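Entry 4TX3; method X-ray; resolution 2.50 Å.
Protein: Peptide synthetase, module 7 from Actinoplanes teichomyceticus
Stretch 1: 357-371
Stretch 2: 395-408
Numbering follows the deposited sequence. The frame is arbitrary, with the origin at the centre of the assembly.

Stretch 1 (357-371) RHPVYQVGLQVREED
Stretch 2 395-408: IELDLAFALTERRN

The strand that begins at Val363 runs parallel to strand 399-407, their N-to-C directions 6° apart and their axes 4.6 Å apart at closest approach. Val363 lies beside Leu399 and the pairing proceeds one for one to Arg368 beside Thr404; the CA-CA spacing is 4.4 Å for Gly364 with Ala400 and 5.0 Å for Arg368 with Thr404. Even-numbered residues of the first strand bond on both sides of the residue opposite: Gly364 N donates to Leu399 O (2.8 Å) and Phe401 N to Gly364 O (2.9 Å, 175°). Gln366 repeats this, N to Phe401 O and Leu403 N to Gln366 O, both 2.8 Å, as does Arg368, N to Leu403 O and Glu405 N to Arg368 O, both 2.9 Å. From Val363 to Arg368 and from Leu399 to Arg407 phi runs from -146° to -74° and psi from 99° to 162°, extended throughout.

Glu370 covers the most surface, 102 Å². Its CA-to-CB bond points sideways, but with phi/psi of -49/155, chi1 of -105° (between wells) and chi2 t the end of the side chain comes nearer the other stretch. Arg407 N donates weakly to Glu370 OE1 (3.0 Å, 137°), and Glu370 OE2 makes a long salt bridge to Arg406 NH1 at 3.8 Å. Nearby, Arg407 (chi1 m, chi2 and chi3 t) meets Glu369: NE to OE2 is a very short 2.4 Å at 164°, a salt bridge; Glu369 OE1 also lies 3.4 Å from Glu405 OE1, two like charges close together.

Leu397, covering 78 Å², anchors the other end with chi1 m and chi2 t. Its CD2 lies over the His358 ring, 3.9 Å from the centroid and 30° off the normal, and 3.6 Å from Tyr361 CE2. His358 (chi1 t) is held by ND1 donating to Tyr361 O at 2.7 Å. An ideal CB on Gly364 would clash with Leu397 CD1, at 2.9 Å.

Between these ends, Leu403 (chi1 m, chi2 t) shares a face with Val363, Leu365, Val367 and Phe401; Leu365 CD1 packs 3.7 Å from Phe401 CB, and Val367 CG2 4.2 Å from Leu403 CB.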

# COMPACT_ATOMS: atom_id res chain seq x y z
N ARG B 357 -9.00 7.16 -34.50
CA ARG B 357 -7.68 7.52 -34.04
C ARG B 357 -7.71 8.15 -32.66
O ARG B 357 -8.64 8.89 -32.33
CB ARG B 357 -7.04 8.48 -35.05
CG ARG B 357 -5.89 9.29 -34.51
CD ARG B 357 -5.51 10.40 -35.46
NE ARG B 357 -5.47 9.91 -36.83
CZ ARG B 357 -6.19 10.41 -37.82
NH1 ARG B 357 -7.01 11.44 -37.59
NH2 ARG B 357 -6.09 9.90 -39.05
N HIS B 358 -6.71 7.83 -31.84
CA HIS B 358 -6.50 8.55 -30.59
C HIS B 358 -5.85 9.90 -30.89
O HIS B 358 -4.84 9.97 -31.58
CB HIS B 358 -5.64 7.72 -29.63
CG HIS B 358 -5.65 8.24 -28.22
ND1 HIS B 358 -4.61 8.96 -27.69
CD2 HIS B 358 -6.58 8.13 -27.24
CE1 HIS B 358 -4.90 9.29 -26.44
NE2 HIS B 358 -6.08 8.79 -26.14
N PRO B 359 -6.44 10.99 -30.36
CA PRO B 359 -5.95 12.36 -30.59
C PRO B 359 -4.61 12.65 -29.89
O PRO B 359 -4.29 11.99 -28.89
CB PRO B 359 -7.06 13.22 -29.99
CG PRO B 359 -7.64 12.36 -28.92
CD PRO B 359 -7.60 10.97 -29.46
N VAL B 360 -3.84 13.62 -30.42
CA VAL B 360 -2.55 14.05 -29.87
C VAL B 360 -1.46 12.97 -29.93
O VAL B 360 -0.38 13.24 -30.45
CB VAL B 360 -2.66 14.51 -28.40
CG1 VAL B 360 -1.33 15.12 -27.94
CG2 VAL B 360 -3.78 15.50 -28.23
N TYR B 361 -1.70 11.78 -29.38
CA TYR B 361 -0.72 10.71 -29.52
C TYR B 361 -1.34 9.35 -29.78
O TYR B 361 -2.46 9.07 -29.38
CB TYR B 361 0.19 10.63 -28.28
CG TYR B 361 -0.48 10.20 -27.00
CD1 TYR B 361 -1.11 11.13 -26.17
CD2 TYR B 361 -0.45 8.86 -26.59
CE1 TYR B 361 -1.71 10.74 -24.99
CE2 TYR B 361 -1.06 8.46 -25.41
CZ TYR B 361 -1.68 9.40 -24.61
OH TYR B 361 -2.28 9.00 -23.43
N GLN B 362 -0.58 8.51 -30.47
CA GLN B 362 -1.03 7.20 -30.90
C GLN B 362 -0.09 6.11 -30.35
O GLN B 362 -0.37 4.90 -30.47
CB GLN B 362 -1.12 7.14 -32.43
CG GLN B 362 -2.11 8.12 -33.05
CD GLN B 362 -1.59 9.55 -33.09
OE1 GLN B 362 -0.44 9.78 -33.47
NE2 GLN B 362 -2.42 10.51 -32.70
N VAL B 363 1.02 6.54 -29.75
CA VAL B 363 1.97 5.64 -29.11
C VAL B 363 2.05 5.93 -27.62
O VAL B 363 2.30 7.08 -27.23
CB VAL B 363 3.38 5.76 -29.72
CG1 VAL B 363 4.33 4.73 -29.09
CG2 VAL B 363 3.30 5.61 -31.23
N GLY B 364 1.84 4.91 -26.79
CA GLY B 364 1.87 5.08 -25.35
C GLY B 364 2.99 4.30 -24.69
O GLY B 364 3.40 3.24 -25.18
N LEU B 365 3.50 4.83 -23.57
CA LEU B 365 4.54 4.14 -22.82
C LEU B 365 4.28 4.13 -21.32
O LEU B 365 4.03 5.16 -20.71
CB LEU B 365 5.91 4.75 -23.10
CG LEU B 365 7.08 4.22 -22.27
CD1 LEU B 365 7.24 2.73 -22.46
CD2 LEU B 365 8.34 4.93 -22.65
N GLN B 366 4.34 2.94 -20.74
CA GLN B 366 4.14 2.74 -19.32
C GLN B 366 5.36 1.99 -18.76
O GLN B 366 5.67 0.90 -19.20
CB GLN B 366 2.86 1.94 -19.08
CG GLN B 366 1.97 2.46 -17.98
CD GLN B 366 1.34 3.80 -18.30
OE1 GLN B 366 1.07 4.15 -19.46
NE2 GLN B 366 1.10 4.57 -17.25
N VAL B 367 6.06 2.59 -17.81
CA VAL B 367 7.18 1.94 -17.17
C VAL B 367 6.95 1.97 -15.68
O VAL B 367 7.18 2.99 -15.04
CB VAL B 367 8.53 2.63 -17.48
CG1 VAL B 367 9.65 2.01 -16.64
CG2 VAL B 367 8.86 2.52 -18.96
N ARG B 368 6.46 0.87 -15.12
CA ARG B 368 6.11 0.84 -13.70
C ARG B 368 7.06 -0.03 -12.89
O ARG B 368 7.80 -0.87 -13.44
CB ARG B 368 4.67 0.33 -13.53
CG ARG B 368 4.56 -1.17 -13.72
CD ARG B 368 3.18 -1.71 -13.40
NE ARG B 368 3.22 -3.16 -13.24
CZ ARG B 368 3.38 -3.78 -12.07
NH1 ARG B 368 3.52 -3.06 -10.96
NH2 ARG B 368 3.41 -5.11 -12.00
N GLU B 369 7.04 0.17 -11.58
CA GLU B 369 7.80 -0.69 -10.65
C GLU B 369 7.07 -2.00 -10.36
O GLU B 369 5.87 -2.11 -10.61
CB GLU B 369 8.07 0.05 -9.34
CG GLU B 369 9.47 -0.14 -8.84
CD GLU B 369 10.44 0.73 -9.59
OE1 GLU B 369 9.97 1.66 -10.27
OE2 GLU B 369 11.67 0.50 -9.50
N GLU B 370 7.82 -2.99 -9.87
CA GLU B 370 7.26 -4.25 -9.35
C GLU B 370 6.14 -3.95 -8.39
O GLU B 370 6.13 -2.88 -7.79
CB GLU B 370 8.32 -5.04 -8.61
CG GLU B 370 8.87 -6.23 -9.32
CD GLU B 370 10.17 -6.67 -8.68
OE1 GLU B 370 10.76 -5.85 -7.93
OE2 GLU B 370 10.59 -7.83 -8.93
N ASP B 371 5.20 -4.88 -8.22
CA ASP B 371 4.27 -4.80 -7.09
C ASP B 371 3.22 -3.71 -7.34
O ASP B 371 2.13 -3.70 -6.74
CB ASP B 371 5.04 -4.55 -5.77
CG ASP B 371 4.15 -4.62 -4.54
OD1 ASP B 371 2.97 -5.03 -4.67
OD2 ASP B 371 4.64 -4.25 -3.44
N ILE B 395 -8.14 -1.65 -27.03
CA ILE B 395 -7.14 -0.59 -27.18
C ILE B 395 -7.64 0.53 -28.11
O ILE B 395 -8.29 0.27 -29.12
CB ILE B 395 -5.80 -1.16 -27.72
CG1 ILE B 395 -4.69 -0.12 -27.65
CG2 ILE B 395 -5.95 -1.69 -29.16
CD1 ILE B 395 -3.33 -0.67 -28.06
N GLU B 396 -7.35 1.78 -27.73
CA GLU B 396 -7.68 2.96 -28.54
C GLU B 396 -6.44 3.51 -29.22
O GLU B 396 -6.53 4.19 -30.24
CB GLU B 396 -8.30 4.06 -27.69
CG GLU B 396 -9.67 3.75 -27.13
CD GLU B 396 -10.23 4.93 -26.34
OE1 GLU B 396 -9.63 5.27 -25.30
OE2 GLU B 396 -11.24 5.52 -26.79
N LEU B 397 -5.28 3.23 -28.63
CA LEU B 397 -4.00 3.63 -29.19
C LEU B 397 -3.58 2.72 -30.35
O LEU B 397 -4.08 1.60 -30.50
CB LEU B 397 -2.93 3.60 -28.10
CG LEU B 397 -3.06 4.61 -26.95
CD1 LEU B 397 -2.14 4.23 -25.82
CD2 LEU B 397 -2.76 6.01 -27.42
N ASP B 398 -2.64 3.18 -31.16
CA ASP B 398 -2.01 2.32 -32.16
C ASP B 398 -1.05 1.35 -31.49
O ASP B 398 -1.11 0.13 -31.73
CB ASP B 398 -1.30 3.17 -33.20
CG ASP B 398 -2.27 4.05 -33.99
OD1 ASP B 398 -3.46 4.09 -33.61
OD2 ASP B 398 -1.83 4.68 -34.97
N LEU B 399 -0.17 1.88 -30.65
CA LEU B 399 0.78 1.05 -29.90
C LEU B 399 0.84 1.48 -28.43
O LEU B 399 0.74 2.67 -28.11
CB LEU B 399 2.17 1.12 -30.53
CG LEU B 399 2.24 0.87 -32.04
CD1 LEU B 399 3.55 1.36 -32.63
CD2 LEU B 399 2.05 -0.60 -32.32
N ALA B 400 1.03 0.51 -27.55
CA ALA B 400 1.11 0.78 -26.12
C ALA B 400 2.08 -0.19 -25.46
O ALA B 400 1.85 -1.39 -25.42
CB ALA B 400 -0.28 0.69 -25.46
N PHE B 401 3.18 0.36 -24.95
CA PHE B 401 4.18 -0.43 -24.27
C PHE B 401 3.90 -0.43 -22.78
O PHE B 401 3.70 0.65 -22.19
CB PHE B 401 5.58 0.13 -24.52
CG PHE B 401 6.07 -0.03 -25.95
CD1 PHE B 401 5.70 0.88 -26.93
CD2 PHE B 401 6.92 -1.05 -26.29
CE1 PHE B 401 6.16 0.76 -28.22
CE2 PHE B 401 7.38 -1.18 -27.59
CZ PHE B 401 7.01 -0.27 -28.54
N ALA B 402 3.89 -1.63 -22.19
CA ALA B 402 3.77 -1.79 -20.74
C ALA B 402 4.99 -2.55 -20.20
O ALA B 402 5.09 -3.78 -20.33
CB ALA B 402 2.49 -2.51 -20.39
N LEU B 403 5.92 -1.81 -19.61
CA LEU B 403 7.17 -2.36 -19.10
C LEU B 403 7.22 -2.29 -17.59
O LEU B 403 6.85 -1.26 -17.00
CB LEU B 403 8.38 -1.61 -19.67
CG LEU B 403 8.51 -1.36 -21.17
CD1 LEU B 403 9.90 -0.86 -21.46
CD2 LEU B 403 8.21 -2.61 -21.98
N THR B 404 7.71 -3.37 -16.97
CA THR B 404 7.89 -3.46 -15.53
C THR B 404 9.35 -3.64 -15.15
O THR B 404 9.99 -4.59 -15.58
CB THR B 404 7.10 -4.63 -14.93
OG1 THR B 404 5.71 -4.45 -15.20
CG2 THR B 404 7.32 -4.73 -13.42
N GLU B 405 9.87 -2.73 -14.32
CA GLU B 405 11.20 -2.88 -13.73
C GLU B 405 11.20 -3.93 -12.62
O GLU B 405 10.50 -3.76 -11.63
CB GLU B 405 11.69 -1.55 -13.14
CG GLU B 405 12.06 -0.45 -14.14
CD GLU B 405 12.89 0.66 -13.49
OE1 GLU B 405 12.30 1.52 -12.78
OE2 GLU B 405 14.14 0.67 -13.67
N ARG B 406 11.99 -4.99 -12.79
CA ARG B 406 12.22 -5.96 -11.71
C ARG B 406 13.35 -5.47 -10.82
O ARG B 406 14.26 -4.78 -11.28
CB ARG B 406 12.60 -7.34 -12.25
CG ARG B 406 11.53 -8.06 -13.04
CD ARG B 406 10.30 -8.23 -12.21
NE ARG B 406 9.25 -8.93 -12.93
CZ ARG B 406 8.00 -9.03 -12.48
NH1 ARG B 406 7.67 -8.46 -11.33
NH2 ARG B 406 7.10 -9.68 -13.20
N ARG B 407 13.30 -5.84 -9.54
CA ARG B 407 14.41 -5.56 -8.63
C ARG B 407 14.73 -6.75 -7.73
O ARG B 407 13.85 -7.55 -7.40
CB ARG B 407 14.11 -4.33 -7.77
CG ARG B 407 14.04 -3.07 -8.60
CD ARG B 407 13.62 -1.87 -7.79
NE ARG B 407 13.61 -0.69 -8.64
CZ ARG B 407 14.71 -0.09 -9.07
NH1 ARG B 407 15.91 -0.57 -8.74
NH2 ARG B 407 14.61 0.99 -9.84
N ASN B 408 15.99 -6.86 -7.35
CA ASN B 408 16.39 -7.94 -6.47
C ASN B 408 16.16 -7.53 -5.02
O ASN B 408 15.47 -6.54 -4.76
CB ASN B 408 17.86 -8.36 -6.73
CG ASN B 408 18.88 -7.25 -6.44
OD1 ASN B 408 18.67 -6.36 -5.62
ND2 ASN B 408 20.02 -7.33 -7.11
O HOH W 1 -4.94 5.52 -32.05